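Local coordinates for protein transcobalamin-1 (Homo sapiens, PDB 4KKI) that binds vitamin B12 with femtomolar affinity and protects it from the acid of the stomach, at residues S332-N337 against V420-N425; S339-E344 against E427-K432; E344-N349 against D370-F375. All blocks are in the same frame, centred on the assembly; numbering follows the deposited sequence.

Contact 1: residues S332-N337 against V420-N425; sequences SYISVN and VRNGEN. With NAG (2-acetamido-2-deoxy-beta-D-glucopyranose), chain H.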
loop_
_atom_site.group_PDB
_atom_site.type_symbol
_atom_site.label_atom_id
_atom_site.label_comp_id
_atom_site.label_asym_id
_atom_site.label_seq_id
_atom_site.Cartn_x
_atom_site.Cartn_y
_atom_site.Cartn_z
ATOM N N SER A 332 -35.667 -5.327 0.119
ATOM C CA SER A 332 -34.987 -6.523 0.616
ATOM C C SER A 332 -34.047 -6.303 1.802
ATOM O O SER A 332 -33.360 -5.289 1.887
ATOM C CB SER A 332 -34.229 -7.213 -0.517
ATOM O OG SER A 332 -33.725 -8.466 -0.097
ATOM N N TYR A 333 -34.022 -7.277 2.709
ATOM C CA TYR A 333 -33.120 -7.239 3.855
ATOM C C TYR A 333 -32.303 -8.523 3.942
ATOM O O TYR A 333 -32.706 -9.566 3.426
ATOM C CB TYR A 333 -33.900 -7.031 5.156
ATOM C CG TYR A 333 -34.383 -5.614 5.367
ATOM C CD1 TYR A 333 -35.529 -5.147 4.737
ATOM C CD2 TYR A 333 -33.695 -4.745 6.206
ATOM C CE1 TYR A 333 -35.974 -3.852 4.931
ATOM C CE2 TYR A 333 -34.133 -3.448 6.406
ATOM C CZ TYR A 333 -35.273 -3.008 5.766
ATOM O OH TYR A 333 -35.713 -1.720 5.961
ATOM N N ILE A 334 -31.174 -8.450 4.623
ATOM C CA ILE A 334 -30.299 -9.598 4.717
ATOM C C ILE A 334 -29.856 -9.822 6.161
ATOM O O ILE A 334 -29.847 -8.899 6.960
ATOM C CB ILE A 334 -29.137 -9.469 3.699
ATOM C CG1 ILE A 334 -28.995 -10.756 2.900
ATOM C CG2 ILE A 334 -27.818 -9.031 4.332
ATOM C CD1 ILE A 334 -29.476 -10.615 1.478
ATOM N N SER A 335 -29.505 -11.056 6.485
ATOM C CA SER A 335 -29.108 -11.394 7.851
ATOM C C SER A 335 -27.772 -12.128 7.910
ATOM O O SER A 335 -27.470 -12.961 7.054
ATOM C CB SER A 335 -30.193 -12.221 8.546
ATOM O OG SER A 335 -31.301 -11.411 8.898
ATOM N N VAL A 336 -26.979 -11.814 8.932
ATOM C CA VAL A 336 -25.653 -12.405 9.092
ATOM C C VAL A 336 -25.358 -12.770 10.546
ATOM O O VAL A 336 -26.029 -12.302 11.465
ATOM C CB VAL A 336 -24.548 -11.439 8.617
ATOM C CG1 VAL A 336 -24.618 -11.236 7.110
ATOM C CG2 VAL A 336 -24.660 -10.111 9.351
ATOM N N ASN A 337 -24.343 -13.602 10.742
ATOM C CA ASN A 337 -23.873 -13.944 12.079
ATOM C C ASN A 337 -22.678 -13.075 12.467
ATOM O O ASN A 337 -21.527 -13.435 12.220
ATOM C CB ASN A 337 -23.502 -15.429 12.149
ATOM C CG ASN A 337 -22.991 -15.846 13.519
ATOM O OD1 ASN A 337 -23.387 -15.286 14.542
ATOM N ND2 ASN A 337 -22.095 -16.831 13.539
ATOM N N VAL A 420 -21.752 -7.241 2.348
ATOM C CA VAL A 420 -22.051 -8.500 3.020
ATOM C C VAL A 420 -23.172 -9.272 2.326
ATOM O O VAL A 420 -24.027 -8.685 1.662
ATOM C CB VAL A 420 -22.414 -8.268 4.500
ATOM C CG1 VAL A 420 -21.312 -7.475 5.184
ATOM C CG2 VAL A 420 -23.739 -7.536 4.615
ATOM N N ARG A 421 -23.157 -10.592 2.481
ATOM C CA ARG A 421 -24.163 -11.446 1.860
ATOM C C ARG A 421 -24.922 -12.258 2.903
ATOM O O ARG A 421 -24.495 -12.365 4.053
ATOM C CB ARG A 421 -23.525 -12.373 0.818
ATOM C CG ARG A 421 -22.886 -11.642 -0.363
ATOM C CD ARG A 421 -22.522 -12.601 -1.491
ATOM N NE ARG A 421 -21.559 -13.617 -1.071
ATOM C CZ ARG A 421 -20.249 -13.544 -1.288
ATOM N NH1 ARG A 421 -19.737 -12.503 -1.930
ATOM N NH2 ARG A 421 -19.451 -14.517 -0.869
ATOM N N ASN A 422 -26.048 -12.831 2.489
ATOM C CA ASN A 422 -26.922 -13.568 3.394
ATOM C C ASN A 422 -26.264 -14.810 3.989
ATOM O O ASN A 422 -25.652 -15.603 3.275
ATOM C CB ASN A 422 -28.210 -13.965 2.673
ATOM C CG ASN A 422 -29.338 -14.288 3.631
ATOM O OD1 ASN A 422 -29.476 -13.657 4.679
ATOM N ND2 ASN A 422 -30.150 -15.276 3.276
ATOM N N GLY A 423 -26.397 -14.971 5.303
ATOM C CA GLY A 423 -25.886 -16.143 5.988
ATOM C C GLY A 423 -24.385 -16.132 6.195
ATOM O O GLY A 423 -23.774 -17.176 6.422
ATOM N N GLU A 424 -23.785 -14.948 6.123
ATOM C CA GLU A 424 -22.345 -14.817 6.306
ATOM C C GLU A 424 -21.956 -14.781 7.781
ATOM O O GLU A 424 -22.583 -14.090 8.583
ATOM C CB GLU A 424 -21.825 -13.562 5.601
ATOM C CG GLU A 424 -20.958 -13.848 4.389
ATOM C CD GLU A 424 -20.298 -12.599 3.840
ATOM O OE1 GLU A 424 -19.139 -12.692 3.386
ATOM O OE2 GLU A 424 -20.936 -11.526 3.863
ATOM N N ASN A 425 -20.917 -15.534 8.133
ATOM C CA ASN A 425 -20.353 -15.479 9.476
ATOM C C ASN A 425 -19.340 -14.343 9.603
ATOM O O ASN A 425 -18.133 -14.563 9.513
ATOM C CB ASN A 425 -19.690 -16.810 9.843
ATOM C CG ASN A 425 -20.685 -17.946 9.956
ATOM O OD1 ASN A 425 -21.821 -17.752 10.388
ATOM N ND2 ASN A 425 -20.262 -19.143 9.565
HETATM C C1 NAG H . -22.192 -17.565 14.775
HETATM C C2 NAG H . -22.303 -19.068 14.528
HETATM C C3 NAG H . -22.431 -19.823 15.843
HETATM C C4 NAG H . -21.296 -19.432 16.779
HETATM C C5 NAG H . -21.189 -17.917 16.910
HETATM C C6 NAG H . -19.955 -17.559 17.728
HETATM C C7 NAG H . -23.279 -20.167 12.602
HETATM C C8 NAG H . -24.500 -20.915 12.152
HETATM N N2 NAG H . -23.425 -19.372 13.659
HETATM O O3 NAG H . -22.384 -21.210 15.602
HETATM O O4 NAG H . -21.518 -19.995 18.053
HETATM O O5 NAG H . -21.110 -17.290 15.644
HETATM O O6 NAG H . -19.796 -16.160 17.741
HETATM O O7 NAG H . -22.210 -20.303 12.008
#
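Ser-335 and Gly-423 join by a backbone bond where a type II beta turn, Arg-421 to Glu-424, docks beside strand 333-341 in the C-terminal beta domain. Gly-423 N gives its hydrogen to Ser-335 O at 2.9 Å, and Asn-337 N gives its own to Glu-424 O at 2.8 Å. A third backbone donor, Ser-335 N, is met by a side chain: Asn-422 OD1 lies 3.2 Å from it in a nearly straight bond (166° at the hydrogen). CG of Asn-422 is anti to the backbone N (chi1 -160°), which brings the amide, and with it OD1, to the strand. Separately, Asn-422 CB packs on Ile-334 CG1 at 3.3 Å. Ser-335 OG is hydrogen-bonded to Thr-351 OG1 of strand 345-353.

Glu-424 ties the turn together. Its OE2 takes the hydrogen of Arg-421 N at 2.8 Å, from above the carboxylate plane, while OE1 is bonded to Ser-406 OG and Tyr-418 OH, so both carboxylate oxygens have partners. Val-336 CG1 rests against CB of this glutamate at 3.9 Å, and Val-420 CG2 only brushes Ile-334 CG2. Gly-423, with phi 77°, occupies the positive-phi position of the turn.

Just past the turn, Asn-425 reaches a glycosylation site. Asn-337 ND2 is linked to the first N-acetylglucosamine and gives a weak, bent hydrogen bond to Asn-425 OD1 (3.3 Å). An alanine in place of Asn-425 would probably leave the glycosylated amide without this acceptor and set the Asn-337 side chain and its sugar freer to turn. The Asn-425 amide also borders the acetamido group of that sugar, OD1 standing 3.0 Å from sugar atom O7.

Contact 2: residues S339-E344 against E427-K432; sequences SVRINE and EVRWSK. With NAG (2-acetamido-2-deoxy-beta-D-glucopyranose), chain B.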
loop_
_atom_site.group_PDB
_atom_site.type_symbol
_atom_site.label_atom_id
_atom_site.label_comp_id
_atom_site.label_asym_id
_atom_site.label_seq_id
_atom_site.Cartn_x
_atom_site.Cartn_y
_atom_site.Cartn_z
ATOM N N SER A 339 -20.047 -11.509 14.925
ATOM C CA SER A 339 -19.402 -11.837 16.189
ATOM C C SER A 339 -18.176 -10.969 16.455
ATOM O O SER A 339 -17.474 -10.562 15.528
ATOM C CB SER A 339 -19.024 -13.320 16.231
ATOM O OG SER A 339 -18.077 -13.638 15.228
ATOM N N VAL A 340 -17.936 -10.684 17.729
ATOM C CA VAL A 340 -16.736 -9.971 18.149
ATOM C C VAL A 340 -15.910 -10.873 19.054
ATOM O O VAL A 340 -16.312 -11.167 20.180
ATOM C CB VAL A 340 -17.077 -8.676 18.906
ATOM C CG1 VAL A 340 -15.810 -8.041 19.465
ATOM C CG2 VAL A 340 -17.815 -7.702 17.996
ATOM N N ARG A 341 -14.762 -11.322 18.555
ATOM C CA ARG A 341 -13.904 -12.226 19.314
ATOM C C ARG A 341 -12.679 -11.525 19.901
ATOM O O ARG A 341 -11.903 -10.893 19.186
ATOM C CB ARG A 341 -13.474 -13.419 18.453
ATOM C CG ARG A 341 -12.306 -14.213 19.026
ATOM C CD ARG A 341 -12.072 -15.515 18.268
ATOM N NE ARG A 341 -12.989 -16.567 18.703
ATOM C CZ ARG A 341 -14.047 -16.975 18.010
ATOM N NH1 ARG A 341 -14.324 -16.430 16.833
ATOM N NH2 ARG A 341 -14.825 -17.934 18.492
ATOM N N ILE A 342 -12.528 -11.645 21.216
ATOM C CA ILE A 342 -11.353 -11.152 21.923
ATOM C C ILE A 342 -10.668 -12.362 22.548
ATOM O O ILE A 342 -9.724 -12.918 21.984
ATOM C CB ILE A 342 -11.755 -10.140 23.008
ATOM C CG1 ILE A 342 -12.670 -9.073 22.404
ATOM C CG2 ILE A 342 -10.524 -9.512 23.648
ATOM C CD1 ILE A 342 -13.047 -7.967 23.357
ATOM N N ASN A 343 -11.154 -12.765 23.715
ATOM C CA ASN A 343 -10.874 -14.089 24.251
ATOM C C ASN A 343 -12.176 -14.858 24.176
ATOM O O ASN A 343 -12.282 -15.883 23.500
ATOM C CB ASN A 343 -10.393 -13.999 25.695
ATOM C CG ASN A 343 -8.909 -13.727 25.796
ATOM O OD1 ASN A 343 -8.101 -14.382 25.133
ATOM N ND2 ASN A 343 -8.538 -12.751 26.618
ATOM N N GLU A 344 -13.175 -14.328 24.871
ATOM C CA GLU A 344 -14.545 -14.782 24.741
ATOM C C GLU A 344 -15.097 -14.235 23.433
ATOM O O GLU A 344 -14.463 -13.402 22.784
ATOM C CB GLU A 344 -15.375 -14.241 25.903
ATOM C CG GLU A 344 -15.682 -12.744 25.808
ATOM C CD GLU A 344 -14.499 -11.845 26.164
ATOM O OE1 GLU A 344 -13.356 -12.343 26.264
ATOM O OE2 GLU A 344 -14.718 -10.631 26.358
ATOM N N GLU A 427 -17.068 -11.560 11.374
ATOM C CA GLU A 427 -16.355 -11.543 12.642
ATOM C C GLU A 427 -15.302 -10.448 12.694
ATOM O O GLU A 427 -14.561 -10.237 11.734
ATOM C CB GLU A 427 -15.706 -12.903 12.897
ATOM C CG GLU A 427 -14.903 -12.986 14.183
ATOM C CD GLU A 427 -14.263 -14.344 14.377
ATOM O OE1 GLU A 427 -14.631 -15.285 13.641
ATOM O OE2 GLU A 427 -13.389 -14.473 15.258
ATOM N N VAL A 428 -15.247 -9.745 13.819
ATOM C CA VAL A 428 -14.151 -8.831 14.091
ATOM C C VAL A 428 -13.315 -9.421 15.221
ATOM O O VAL A 428 -13.801 -9.592 16.338
ATOM C CB VAL A 428 -14.648 -7.435 14.483
ATOM C CG1 VAL A 428 -13.478 -6.468 14.542
ATOM C CG2 VAL A 428 -15.690 -6.950 13.487
ATOM N N ARG A 429 -12.057 -9.731 14.922
ATOM C CA ARG A 429 -11.220 -10.517 15.822
ATOM C C ARG A 429 -9.999 -9.751 16.336
ATOM O O ARG A 429 -9.278 -9.118 15.566
ATOM C CB ARG A 429 -10.773 -11.798 15.111
ATOM C CG ARG A 429 -9.807 -12.674 15.893
ATOM C CD ARG A 429 -9.406 -13.897 15.077
ATOM N NE ARG A 429 -10.571 -14.651 14.614
ATOM C CZ ARG A 429 -10.512 -15.712 13.816
ATOM N NH1 ARG A 429 -9.341 -16.157 13.382
ATOM N NH2 ARG A 429 -11.627 -16.331 13.449
ATOM N N TRP A 430 -9.777 -9.820 17.644
ATOM C CA TRP A 430 -8.584 -9.249 18.257
ATOM C C TRP A 430 -7.376 -10.125 17.926
ATOM O O TRP A 430 -7.319 -11.283 18.332
ATOM C CB TRP A 430 -8.782 -9.154 19.770
ATOM C CG TRP A 430 -7.627 -8.566 20.507
ATOM C CD1 TRP A 430 -6.753 -9.227 21.320
ATOM C CD2 TRP A 430 -7.216 -7.194 20.506
ATOM N NE1 TRP A 430 -5.824 -8.352 21.825
ATOM C CE2 TRP A 430 -6.085 -7.098 21.341
ATOM C CE3 TRP A 430 -7.696 -6.039 19.881
ATOM C CZ2 TRP A 430 -5.426 -5.891 21.568
ATOM C CZ3 TRP A 430 -7.039 -4.841 20.107
ATOM C CH2 TRP A 430 -5.915 -4.777 20.943
ATOM N N SER A 431 -6.415 -9.575 17.187
ATOM C CA SER A 431 -5.322 -10.388 16.653
ATOM C C SER A 431 -3.936 -9.764 16.817
ATOM O O SER A 431 -3.804 -8.572 17.094
ATOM C CB SER A 431 -5.573 -10.694 15.175
ATOM O OG SER A 431 -6.869 -11.229 14.978
ATOM N N LYS A 432 -2.908 -10.587 16.634
ATOM C CA LYS A 432 -1.524 -10.139 16.725
ATOM C C LYS A 432 -0.866 -10.219 15.352
ATOM O O LYS A 432 -1.406 -10.839 14.436
ATOM C CB LYS A 432 -0.740 -11.018 17.703
ATOM C CG LYS A 432 -1.513 -11.459 18.939
ATOM C CD LYS A 432 -1.760 -10.307 19.896
ATOM C CE LYS A 432 -2.292 -10.806 21.233
ATOM N NZ LYS A 432 -3.537 -11.607 21.074
HETATM C C1 NAG B . -7.161 -12.952 26.986
HETATM C C2 NAG B . -6.895 -11.512 27.419
HETATM C C3 NAG B . -5.663 -11.367 28.310
HETATM C C4 NAG B . -5.553 -12.490 29.332
HETATM C C5 NAG B . -5.758 -13.842 28.665
HETATM C C6 NAG B . -5.671 -14.977 29.678
HETATM C C7 NAG B . -7.106 -9.404 26.249
HETATM C C8 NAG B . -7.186 -8.711 24.921
HETATM N N2 NAG B . -6.734 -10.679 26.241
HETATM O O3 NAG B . -5.730 -10.125 28.978
HETATM O O4 NAG B . -4.270 -12.458 29.917
HETATM O O5 NAG B . -7.027 -13.867 28.051
HETATM O O6 NAG B . -5.334 -16.176 29.015
HETATM O O7 NAG B . -7.369 -8.799 27.286
#
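Arg-341 and Arg-429 close on one carboxylate, that of Glu-427, in a salt-bridge network on one face of the beta-domain sheet, where strands 333-341 and 426-432 run parallel. Arg-341 NH1 reaches Glu-427 OE2 at 2.7 Å; the oxygen lies in the guanidinium plane, but the nitrogen stands well above the carboxylate plane. Arg-429 grips the same carboxylate side-on, NE to OE2 of Glu-427 at 2.9 Å and NH2 to OE1. The two arginines come to OE2 from opposite faces of its plane, with their guanidinium planes 85° apart. Both chains run alongside each other, and in Arg-341 a bend at chi3 (-81°) turns NE aside, so that NH1 beyond it comes onto Glu-427. The shared negative charge probably offsets the repulsion between the arginines.

Beneath the charges lies regular parallel pairing. Ser-339 O accepts from Val-428 N, Val-428 O from Arg-341 N at 3.0 Å, and Arg-341 O from Trp-430 N at 2.8 Å. On the network's face, Ser-339 OG packs against CB and CG of Glu-427 and makes a weak hydrogen bond to Leu-426 O. Val-340 and Val-428 point to the other face, where both touch Ile-389 of strand 384-389; the Val-428 side chain lies about 6 Å from the bound cyanocobalamin.

Past Arg-341 the first strand ends, and Ile-342 leans its CG2 on Trp-430 CB at 4.3 Å. The Trp-430 ring meets Trp-402, a cobalamin-binding residue, edge-to-face. The methyl C8 of the N-acetylglucosamine on Asn-343 reaches Ile-342 CG2 at 3.7 Å and Trp-430 NE1 at 3.4 Å.

Contact 3: residues E344-N349 against D370-F375; sequences ETYFTN and DTIFGF. With NAG (2-acetamido-2-deoxy-beta-D-glucopyranose), chain C; NAG (2-acetamido-2-deoxy-beta-D-glucopyranose), chain H; NAG (2-acetamido-2-deoxy-beta-D-glucopyranose), chain D.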
loop_
_atom_site.group_PDB
_atom_site.type_symbol
_atom_site.label_atom_id
_atom_site.label_comp_id
_atom_site.label_asym_id
_atom_site.label_seq_id
_atom_site.Cartn_x
_atom_site.Cartn_y
_atom_site.Cartn_z
ATOM N N GLU A 344 -13.175 -14.328 24.871
ATOM C CA GLU A 344 -14.545 -14.782 24.741
ATOM C C GLU A 344 -15.097 -14.235 23.433
ATOM O O GLU A 344 -14.463 -13.402 22.784
ATOM C CB GLU A 344 -15.375 -14.241 25.903
ATOM C CG GLU A 344 -15.682 -12.744 25.808
ATOM C CD GLU A 344 -14.499 -11.845 26.164
ATOM O OE1 GLU A 344 -13.356 -12.343 26.264
ATOM O OE2 GLU A 344 -14.718 -10.631 26.358
ATOM N N THR A 345 -16.287 -14.687 23.055
ATOM C CA THR A 345 -16.917 -14.219 21.828
ATOM C C THR A 345 -18.353 -13.763 22.076
ATOM O O THR A 345 -19.141 -14.473 22.698
ATOM C CB THR A 345 -16.903 -15.309 20.738
ATOM O OG1 THR A 345 -15.560 -15.768 20.534
ATOM C CG2 THR A 345 -17.450 -14.763 19.430
ATOM N N TYR A 346 -18.675 -12.566 21.595
ATOM C CA TYR A 346 -20.038 -12.053 21.646
ATOM C C TYR A 346 -20.622 -12.090 20.239
ATOM O O TYR A 346 -19.967 -11.667 19.288
ATOM C CB TYR A 346 -20.055 -10.617 22.175
ATOM C CG TYR A 346 -19.265 -10.403 23.449
ATOM C CD1 TYR A 346 -17.915 -10.077 23.403
ATOM C CD2 TYR A 346 -19.870 -10.515 24.697
ATOM C CE1 TYR A 346 -17.187 -9.873 24.558
ATOM C CE2 TYR A 346 -19.146 -10.315 25.864
ATOM C CZ TYR A 346 -17.803 -9.995 25.787
ATOM O OH TYR A 346 -17.069 -9.793 26.934
ATOM N N PHE A 347 -21.844 -12.594 20.101
ATOM C CA PHE A 347 -22.457 -12.715 18.781
ATOM C C PHE A 347 -23.957 -12.429 18.774
ATOM O O PHE A 347 -24.654 -12.667 19.760
ATOM C CB PHE A 347 -22.189 -14.100 18.185
ATOM C CG PHE A 347 -22.832 -15.222 18.946
ATOM C CD1 PHE A 347 -22.202 -15.782 20.045
ATOM C CD2 PHE A 347 -24.065 -15.720 18.561
ATOM C CE1 PHE A 347 -22.792 -16.815 20.748
ATOM C CE2 PHE A 347 -24.661 -16.752 19.259
ATOM C CZ PHE A 347 -24.022 -17.301 20.353
ATOM N N THR A 348 -24.436 -11.912 17.646
ATOM C CA THR A 348 -25.856 -11.678 17.418
ATOM C C THR A 348 -26.167 -11.947 15.956
ATOM O O THR A 348 -25.259 -12.123 15.143
ATOM C CB THR A 348 -26.265 -10.218 17.720
ATOM O OG1 THR A 348 -25.296 -9.319 17.165
ATOM C CG2 THR A 348 -26.370 -9.978 19.212
ATOM N N ASN A 349 -27.442 -11.961 15.623
ATOM C CA ASN A 349 -27.832 -11.975 14.241
ATOM C C ASN A 349 -28.338 -10.586 13.933
ATOM O O ASN A 349 -29.269 -10.107 14.558
ATOM C CB ASN A 349 -28.882 -13.047 13.966
ATOM C CG ASN A 349 -30.131 -12.882 14.809
ATOM O OD1 ASN A 349 -30.065 -12.650 16.011
ATOM N ND2 ASN A 349 -31.280 -13.011 14.171
ATOM N N ASP A 370 -24.379 -1.083 23.128
ATOM C CA ASP A 370 -23.182 -0.253 23.043
ATOM C C ASP A 370 -22.079 -0.765 23.961
ATOM O O ASP A 370 -20.900 -0.478 23.755
ATOM C CB ASP A 370 -23.513 1.207 23.371
ATOM C CG ASP A 370 -22.355 2.149 23.091
ATOM O OD1 ASP A 370 -22.138 2.492 21.909
ATOM O OD2 ASP A 370 -21.667 2.555 24.049
ATOM N N THR A 371 -22.466 -1.528 24.978
ATOM C CA THR A 371 -21.506 -2.063 25.933
ATOM C C THR A 371 -20.619 -3.111 25.274
ATOM O O THR A 371 -19.406 -3.135 25.480
ATOM C CB THR A 371 -22.215 -2.700 27.142
ATOM O OG1 THR A 371 -23.196 -1.792 27.659
ATOM C CG2 THR A 371 -21.211 -3.039 28.236
ATOM N N ILE A 372 -21.236 -3.967 24.466
ATOM C CA ILE A 372 -20.550 -5.116 23.890
ATOM C C ILE A 372 -20.104 -4.855 22.452
ATOM O O ILE A 372 -19.007 -5.246 22.048
ATOM C CB ILE A 372 -21.438 -6.386 23.963
ATOM C CG1 ILE A 372 -21.191 -7.146 25.267
ATOM C CG2 ILE A 372 -21.160 -7.316 22.806
ATOM C CD1 ILE A 372 -21.653 -6.427 26.507
ATOM N N PHE A 373 -20.947 -4.177 21.683
ATOM C CA PHE A 373 -20.658 -3.954 20.272
ATOM C C PHE A 373 -20.300 -2.502 19.955
ATOM O O PHE A 373 -20.219 -2.116 18.790
ATOM C CB PHE A 373 -21.833 -4.425 19.413
ATOM C CG PHE A 373 -22.074 -5.906 19.483
ATOM C CD1 PHE A 373 -21.032 -6.799 19.283
ATOM C CD2 PHE A 373 -23.335 -6.407 19.761
ATOM C CE1 PHE A 373 -21.247 -8.166 19.347
ATOM C CE2 PHE A 373 -23.557 -7.773 19.829
ATOM C CZ PHE A 373 -22.511 -8.653 19.622
ATOM N N GLY A 374 -20.083 -1.703 20.994
ATOM C CA GLY A 374 -19.645 -0.331 20.811
ATOM C C GLY A 374 -18.211 -0.292 20.321
ATOM O O GLY A 374 -17.334 -0.945 20.889
ATOM N N PHE A 375 -17.964 0.472 19.264
ATOM C CA PHE A 375 -16.631 0.514 18.676
ATOM C C PHE A 375 -16.158 1.929 18.373
ATOM O O PHE A 375 -16.948 2.872 18.330
ATOM C CB PHE A 375 -16.570 -0.346 17.407
ATOM C CG PHE A 375 -17.351 0.216 16.249
ATOM C CD1 PHE A 375 -18.714 -0.008 16.141
ATOM C CD2 PHE A 375 -16.718 0.956 15.263
ATOM C CE1 PHE A 375 -19.434 0.504 15.074
ATOM C CE2 PHE A 375 -17.431 1.470 14.194
ATOM C CZ PHE A 375 -18.791 1.244 14.100
HETATM C C1 NAG C . -32.555 -12.885 14.853
HETATM C C2 NAG C . -33.678 -11.835 14.686
HETATM C C3 NAG C . -35.000 -12.140 15.384
HETATM C C4 NAG C . -35.291 -13.618 15.375
HETATM C C5 NAG C . -34.118 -14.329 16.005
HETATM C C6 NAG C . -34.429 -15.806 16.184
HETATM C C7 NAG C . -32.579 -9.717 14.323
HETATM C C8 NAG C . -32.308 -8.353 14.880
HETATM N N2 NAG C . -33.169 -10.565 15.153
HETATM O O3 NAG C . -36.066 -11.475 14.707
HETATM O O4 NAG C . -36.472 -13.861 16.129
HETATM O O5 NAG C . -33.027 -14.206 15.113
HETATM O O6 NAG C . -34.517 -16.437 14.904
HETATM O O7 NAG C . -32.282 -10.030 13.185
HETATM C C1 NAG H . -22.192 -17.565 14.775
HETATM C C2 NAG H . -22.303 -19.068 14.528
HETATM C C3 NAG H . -22.431 -19.823 15.843
HETATM C C4 NAG H . -21.296 -19.432 16.779
HETATM C C5 NAG H . -21.189 -17.917 16.910
HETATM C C6 NAG H . -19.955 -17.559 17.728
HETATM C C7 NAG H . -23.279 -20.167 12.602
HETATM C C8 NAG H . -24.500 -20.915 12.152
HETATM N N2 NAG H . -23.425 -19.372 13.659
HETATM O O3 NAG H . -22.384 -21.210 15.602
HETATM O O4 NAG H . -21.518 -19.995 18.053
HETATM O O5 NAG H . -21.110 -17.290 15.644
HETATM O O6 NAG H . -19.796 -16.160 17.741
HETATM O O7 NAG H . -22.210 -20.303 12.008
HETATM C C1 NAG D . -25.780 -6.174 26.277
HETATM C C2 NAG D . -26.582 -5.648 27.491
HETATM C C3 NAG D . -26.377 -6.399 28.797
HETATM C C4 NAG D . -26.125 -7.873 28.576
HETATM C C5 NAG D . -25.017 -8.032 27.572
HETATM C C6 NAG D . -24.648 -9.492 27.426
HETATM C C7 NAG D . -27.017 -3.316 27.150
HETATM C C8 NAG D . -26.471 -1.926 27.190
HETATM N N2 NAG D . -26.252 -4.256 27.679
HETATM O O3 NAG D . -27.564 -6.255 29.573
HETATM O O4 NAG D . -25.741 -8.468 29.807
HETATM O O5 NAG D . -25.544 -7.577 26.343
HETATM O O6 NAG D . -25.832 -10.225 27.136
HETATM O O7 NAG D . -28.099 -3.569 26.661
#
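Ile-372 and Phe-373 make the close part of this contact, packing on Tyr-346 of an edge strand. The Ile-372 side chain crosses Tyr-346 at about a right angle: CG2 presses on Tyr-346 CB at 3.5 Å, and CG1 makes an off-centre CH-pi contact with the ring, 4.1 Å from its centroid. The same CG2 also lies over the centre of one face of the Phe-373 ring. Phe-373 turns its edge to the strand, with CE1 3.7 Å from Tyr-346 O, and meets Thr-348 tip to tip, CE2 to OG1 at 3.5 Å.

The periphery is looser and bordered by sugars. Across the strand from the helix, Phe-347 CB leaves the backbone away from the helix, and C5 of the N-acetylglucosamine on Asn-337 sits over one face of its ring, toward the rim. Beside the helix, Thr-371 and Ile-372 border another such sugar, Ile-372 CD1 standing 3.9 Å from its C5. Tyr-346 OH finds its acceptor in the loop just before its strand, Glu-344 OE2 at 2.6 Å.

The short, weakly bonded helix 370-373 thus packs on strand 345-353 at Tyr-346 and Thr-348, while Phe-373 also touches Val-340 and Tyr-338 of strand 333-341 and Ala-365 of helix 358-368.

Overall arrangement
Coming from the N-terminal alpha domain and the flexible linker, the chain enters the beta domain on strand 333-341, whose first half joins contact 1 and second half contact 2. It turns back as strand 345-353, then passes through helix 358-368 to helix 370-373, where contact 3 closes a short loop of 20 residues. Contacts 1 and 2 each close a loop of 82 residues when 420-425 and 427-432 arrive; these two cross, and contact 3 lies within both. In the sheet, strand 333-341 lies between antiparallel 345-353 and parallel 426-432. Val-340 N probably bonds to Tyr-346 O, joining contacts 2 and 3, while the sugar on Asn-337 touches both contacts 1 and 3.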